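Local structure of 5'-nucleotidase SurE (Aquifex aeolicus, 2WQK) at residues A139-C142 against V143-V146; A212-T216 against D217-V221. The protein probably acts as a divalent-metal-dependent nucleotidase, hydrolysing nucleoside 5'-monophosphates to nucleosides and phosphate. All coordinates share one frame; numbering follows the deposited sequence.

Overall arrangement
Running from the N terminus, the chain first builds strands 3-7, 29-35, 88-94 and 122-128 of the central mixed sheet and then enters helix 135-152. Interaction 1 (139-142 with 143-146) closes successive helical turns there, before strand 158-165 returns to the sheet. The chain then makes the two-stranded hairpin 186-193/199-206. Interaction 2 (212-216 with 217-221) follows, joining the loop beyond the hairpin to helix 217-222, which leads into strand 225-232. The two contacts are strictly in series: they neither nest nor cross. The centres of interactions 1 and 2 are about 20 Å apart, and the two do not touch; strands 158-165 and 225-232, which they respectively border, are antiparallel neighbours in the sheet.

Interaction 1 of 2, residues A139-C142 against V143-V146; sequences AKVC and VDIV
One face of the D144 carboxylate lies over the carbonyl oxygen of K140, which sits 3.4 Å from D144 CG and 3.6 Å from each of D144 OD1 and OD2. This turn belongs to helix 135-152, the connecting helix of a beta-alpha-beta crossover between parallel strands 122-128 and 158-165. On that same side of the carboxylate plane, a water donates to K140 O (2.7 Å) and to D144 OD1 (3.0 Å). It thus places a proton at each of two facing acceptors, which probably eases their repulsion. K140 O also accepts the helical bond from D144 N, with an N-H...O angle of 155°. At the other end of the carboxylate, OD2 is bonded to Y169 OH, so the group is held by more than its own helix. CG stands beside the backbone N of D144 (chi1 -74°), which turns the carboxylate back along the helix toward K140.

A139, V141, C142, I145 and V146 are buried. C142 lies on L20 of helix 15-24, I93 of strand 88-94 and I164 of strand 158-165, while V143, although partly exposed, packs on A23 and L24; I145 meets V162 and also L247 of a second subunit. Regular bonding accompanies this packing: V146 N bonds to C142 O with an N-H...O angle of 166°, and V146 CG2 rests 3.4 Å from that same oxygen.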
loop_
_atom_site.group_PDB
_atom_site.type_symbol
_atom_site.label_atom_id
_atom_site.label_comp_id
_atom_site.label_asym_id
_atom_site.label_seq_id
_atom_site.Cartn_x
_atom_site.Cartn_y
_atom_site.Cartn_z
ATOM N N ALA A 139 -3.752 -30.967 -4.383
ATOM C CA ALA A 139 -2.590 -31.127 -5.269
ATOM C C ALA A 139 -2.648 -32.420 -6.048
ATOM O O ALA A 139 -2.144 -32.511 -7.158
ATOM C CB ALA A 139 -1.247 -31.024 -4.497
ATOM N N LYS A 140 -3.271 -33.449 -5.454
ATOM C CA LYS A 140 -3.375 -34.732 -6.156
ATOM C C LYS A 140 -4.142 -34.596 -7.478
ATOM O O LYS A 140 -3.716 -35.147 -8.493
ATOM C CB LYS A 140 -4.053 -35.793 -5.271
ATOM C CG LYS A 140 -3.257 -36.096 -4.012
ATOM C CD LYS A 140 -4.041 -36.998 -3.062
ATOM C CE LYS A 140 -3.257 -37.287 -1.814
ATOM N NZ LYS A 140 -4.135 -38.062 -0.841
ATOM N N VAL A 141 -5.254 -33.843 -7.480
ATOM C CA VAL A 141 -5.970 -33.710 -8.732
ATOM C C VAL A 141 -5.214 -32.738 -9.682
ATOM O O VAL A 141 -5.227 -32.942 -10.890
ATOM C CB VAL A 141 -7.461 -33.443 -8.551
ATOM C CG1 VAL A 141 -7.696 -32.049 -8.157
ATOM C CG2 VAL A 141 -8.228 -33.872 -9.832
ATOM N N CYS A 142 -4.499 -31.758 -9.130
ATOM C CA CYS A 142 -3.694 -30.875 -9.996
ATOM C C CYS A 142 -2.671 -31.694 -10.795
ATOM O O CYS A 142 -2.474 -31.484 -12.005
ATOM C CB CYS A 142 -3.010 -29.771 -9.199
ATOM S SG CYS A 142 -4.161 -28.680 -8.353
ATOM N N VAL A 143 -2.002 -32.633 -10.112
ATOM C CA VAL A 143 -1.002 -33.448 -10.773
ATOM C C VAL A 143 -1.654 -34.373 -11.824
ATOM O O VAL A 143 -1.111 -34.563 -12.888
ATOM C CB VAL A 143 -0.101 -34.155 -9.752
ATOM C CG1 VAL A 143 0.877 -35.097 -10.441
ATOM C CG2 VAL A 143 0.618 -33.090 -8.934
ATOM N N ASP A 144 -2.857 -34.873 -11.542
ATOM C CA ASP A 144 -3.592 -35.673 -12.529
ATOM C C ASP A 144 -3.793 -34.863 -13.815
ATOM O O ASP A 144 -3.601 -35.363 -14.908
ATOM C CB ASP A 144 -4.971 -36.107 -12.010
ATOM C CG ASP A 144 -4.907 -37.231 -10.946
ATOM O OD1 ASP A 144 -3.849 -37.900 -10.787
ATOM O OD2 ASP A 144 -5.923 -37.380 -10.240
ATOM N N ILE A 145 -4.178 -33.603 -13.649
ATOM C CA ILE A 145 -4.400 -32.721 -14.802
ATOM C C ILE A 145 -3.108 -32.440 -15.554
ATOM O O ILE A 145 -3.084 -32.534 -16.778
ATOM C CB ILE A 145 -5.140 -31.422 -14.333
ATOM C CG1 ILE A 145 -6.581 -31.754 -13.888
ATOM C CG2 ILE A 145 -5.068 -30.348 -15.411
ATOM C CD1 ILE A 145 -7.267 -30.597 -13.216
ATOM N N VAL A 146 -2.046 -32.109 -14.814
ATOM C CA VAL A 146 -0.751 -31.836 -15.448
ATOM C C VAL A 146 -0.290 -33.055 -16.260
ATOM O O VAL A 146 0.172 -32.927 -17.410
ATOM C CB VAL A 146 0.320 -31.360 -14.449
ATOM C CG1 VAL A 146 1.671 -31.257 -15.132
ATOM C CG2 VAL A 146 -0.085 -30.000 -13.854
HETATM O O HOH W 1 -2.292 -37.451 -8.215
#

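Interaction 2 of 2, residues A212-T216 against D217-V221; sequences AEEGT and DYWAV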
loop_
_atom_site.group_PDB
_atom_site.type_symbol
_atom_site.label_atom_id
_atom_site.label_comp_id
_atom_site.label_asym_id
_atom_site.label_seq_id
_atom_site.Cartn_x
_atom_site.Cartn_y
_atom_site.Cartn_z
ATOM N N ALA A 212 -26.928 -21.116 -9.350
ATOM C CA ALA A 212 -25.792 -21.534 -10.195
ATOM C C ALA A 212 -26.275 -22.290 -11.434
ATOM O O ALA A 212 -27.090 -23.204 -11.305
ATOM C CB ALA A 212 -24.833 -22.436 -9.393
ATOM N N GLU A 213 -25.785 -21.896 -12.613
ATOM C CA GLU A 213 -26.182 -22.522 -13.890
ATOM C C GLU A 213 -25.275 -23.702 -14.272
ATOM O O GLU A 213 -24.037 -23.545 -14.347
ATOM C CB GLU A 213 -26.221 -21.471 -15.021
ATOM C CG GLU A 213 -27.640 -20.898 -15.374
ATOM C CD GLU A 213 -28.383 -20.297 -14.188
ATOM O OE1 GLU A 213 -28.800 -21.052 -13.285
ATOM O OE2 GLU A 213 -28.586 -19.066 -14.180
ATOM N N GLU A 214 -25.858 -24.880 -14.537
ATOM C CA GLU A 214 -25.069 -26.043 -14.952
ATOM C C GLU A 214 -24.270 -25.700 -16.220
ATOM O O GLU A 214 -24.787 -25.074 -17.145
ATOM C CB GLU A 214 -25.930 -27.310 -15.211
ATOM C CG GLU A 214 -25.050 -28.580 -15.430
ATOM C CD GLU A 214 -25.803 -29.897 -15.272
ATOM O OE1 GLU A 214 -27.042 -29.848 -15.073
ATOM O OE2 GLU A 214 -25.144 -30.967 -15.346
ATOM N N GLY A 215 -23.008 -26.107 -16.225
ATOM C CA GLY A 215 -22.094 -25.780 -17.335
ATOM C C GLY A 215 -21.073 -24.726 -16.934
ATOM O O GLY A 215 -20.034 -24.614 -17.577
ATOM N N THR A 216 -21.357 -23.971 -15.876
ATOM C CA THR A 216 -20.438 -22.944 -15.394
ATOM C C THR A 216 -19.384 -23.471 -14.403
ATOM O O THR A 216 -19.570 -24.522 -13.745
ATOM C CB THR A 216 -21.165 -21.781 -14.718
ATOM O OG1 THR A 216 -21.803 -22.222 -13.500
ATOM C CG2 THR A 216 -22.157 -21.105 -15.666
ATOM N N ASP A 217 -18.309 -22.708 -14.258
ATOM C CA ASP A 217 -17.294 -22.983 -13.248
ATOM C C ASP A 217 -17.887 -23.050 -11.835
ATOM O O ASP A 217 -17.616 -23.988 -11.068
ATOM C CB ASP A 217 -16.110 -21.985 -13.363
ATOM C CG ASP A 217 -16.505 -20.483 -13.395
ATOM O OD1 ASP A 217 -17.706 -20.128 -13.283
ATOM O OD2 ASP A 217 -15.512 -19.686 -13.486
ATOM N N TYR A 218 -18.725 -22.083 -11.502
ATOM C CA TYR A 218 -19.351 -22.054 -10.171
ATOM C C TYR A 218 -20.149 -23.328 -9.927
ATOM O O TYR A 218 -20.033 -23.960 -8.862
ATOM C CB TYR A 218 -20.329 -20.892 -10.051
ATOM C CG TYR A 218 -19.751 -19.527 -9.950
ATOM C CD1 TYR A 218 -19.247 -19.057 -8.760
ATOM C CD2 TYR A 218 -19.772 -18.676 -11.049
ATOM C CE1 TYR A 218 -18.741 -17.745 -8.657
ATOM C CE2 TYR A 218 -19.281 -17.418 -10.952
ATOM C CZ TYR A 218 -18.792 -16.945 -9.750
ATOM O OH TYR A 218 -18.293 -15.667 -9.737
ATOM N N TRP A 219 -20.981 -23.710 -10.891
ATOM C CA TRP A 219 -21.848 -24.902 -10.658
ATOM C C TRP A 219 -20.996 -26.128 -10.402
ATOM O O TRP A 219 -21.285 -26.931 -9.500
ATOM C CB TRP A 219 -22.798 -25.145 -11.842
ATOM C CG TRP A 219 -23.792 -26.251 -11.617
ATOM C CD1 TRP A 219 -25.097 -26.104 -11.225
ATOM C CD2 TRP A 219 -23.565 -27.665 -11.755
ATOM N NE1 TRP A 219 -25.673 -27.347 -11.100
ATOM C CE2 TRP A 219 -24.773 -28.314 -11.438
ATOM C CE3 TRP A 219 -22.469 -28.444 -12.134
ATOM C CZ2 TRP A 219 -24.892 -29.694 -11.433
ATOM C CZ3 TRP A 219 -22.603 -29.836 -12.145
ATOM C CH2 TRP A 219 -23.803 -30.437 -11.811
ATOM N N ALA A 220 -19.916 -26.294 -11.169
ATOM C CA ALA A 220 -19.086 -27.502 -11.054
ATOM C C ALA A 220 -18.551 -27.599 -9.633
ATOM O O ALA A 220 -18.719 -28.645 -8.970
ATOM C CB ALA A 220 -17.927 -27.454 -12.090
ATOM N N VAL A 221 -17.907 -26.549 -9.131
ATOM C CA VAL A 221 -17.270 -26.626 -7.810
ATOM C C VAL A 221 -18.302 -26.698 -6.676
ATOM O O VAL A 221 -18.056 -27.389 -5.675
ATOM C CB VAL A 221 -16.231 -25.510 -7.582
ATOM C CG1 VAL A 221 -15.063 -25.703 -8.559
ATOM C CG2 VAL A 221 -16.849 -24.123 -7.703
#
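T216 OG1 and the CB of W219 meet at 3.5 Å in the compact part of this contact, where the loop 212-216 turns into the helix. The hydroxyl lies between the backbone N and the carbonyl carbon of T216 (chi1 66°), a position from which it serves both sides of the junction. It accepts from W219 N at 3.1 Å with an N-H...O angle of 161°, and it donates to E213 O at 2.7 Å, in the carbonyl plane. E213 O is gripped twice, because T216 N also binds it across the type II beta turn E213-T216; G215 supplies the positive phi of the turn's third residue. The same oxygen, E213 O, lies 3.2 Å from W219 CB.

T216 is therefore the N-cap of helix 217-222, its side chain taking up an amide of the first turn, while its own carbonyl receives A220 N. D217, the first residue of the helix, is buried: Y218 N meets its OD1 from above the carboxylate plane; G181 N also bonds to OD1, and G100 N to OD2. R179 adds backbone bonds to G215 and D217, tying the cap to a neighbouring loop.

The solvent side is built differently, from stacking without a direct polar bond between the partners. E214 is exposed, yet its extended chain runs alongside the partly exposed W219, with CG 3.9 Å above the indole plane. At its base, E214 CA makes a CH-pi contact, 3.7 Å from the centroid of the five-membered ring of W219. Farther out the carboxylate stacks offset over the CZ2-CH2 side of the six-membered ring, the planes only 9° apart. A212 O approaches the edge of the indole instead, 3.5 Å from W219 CD1.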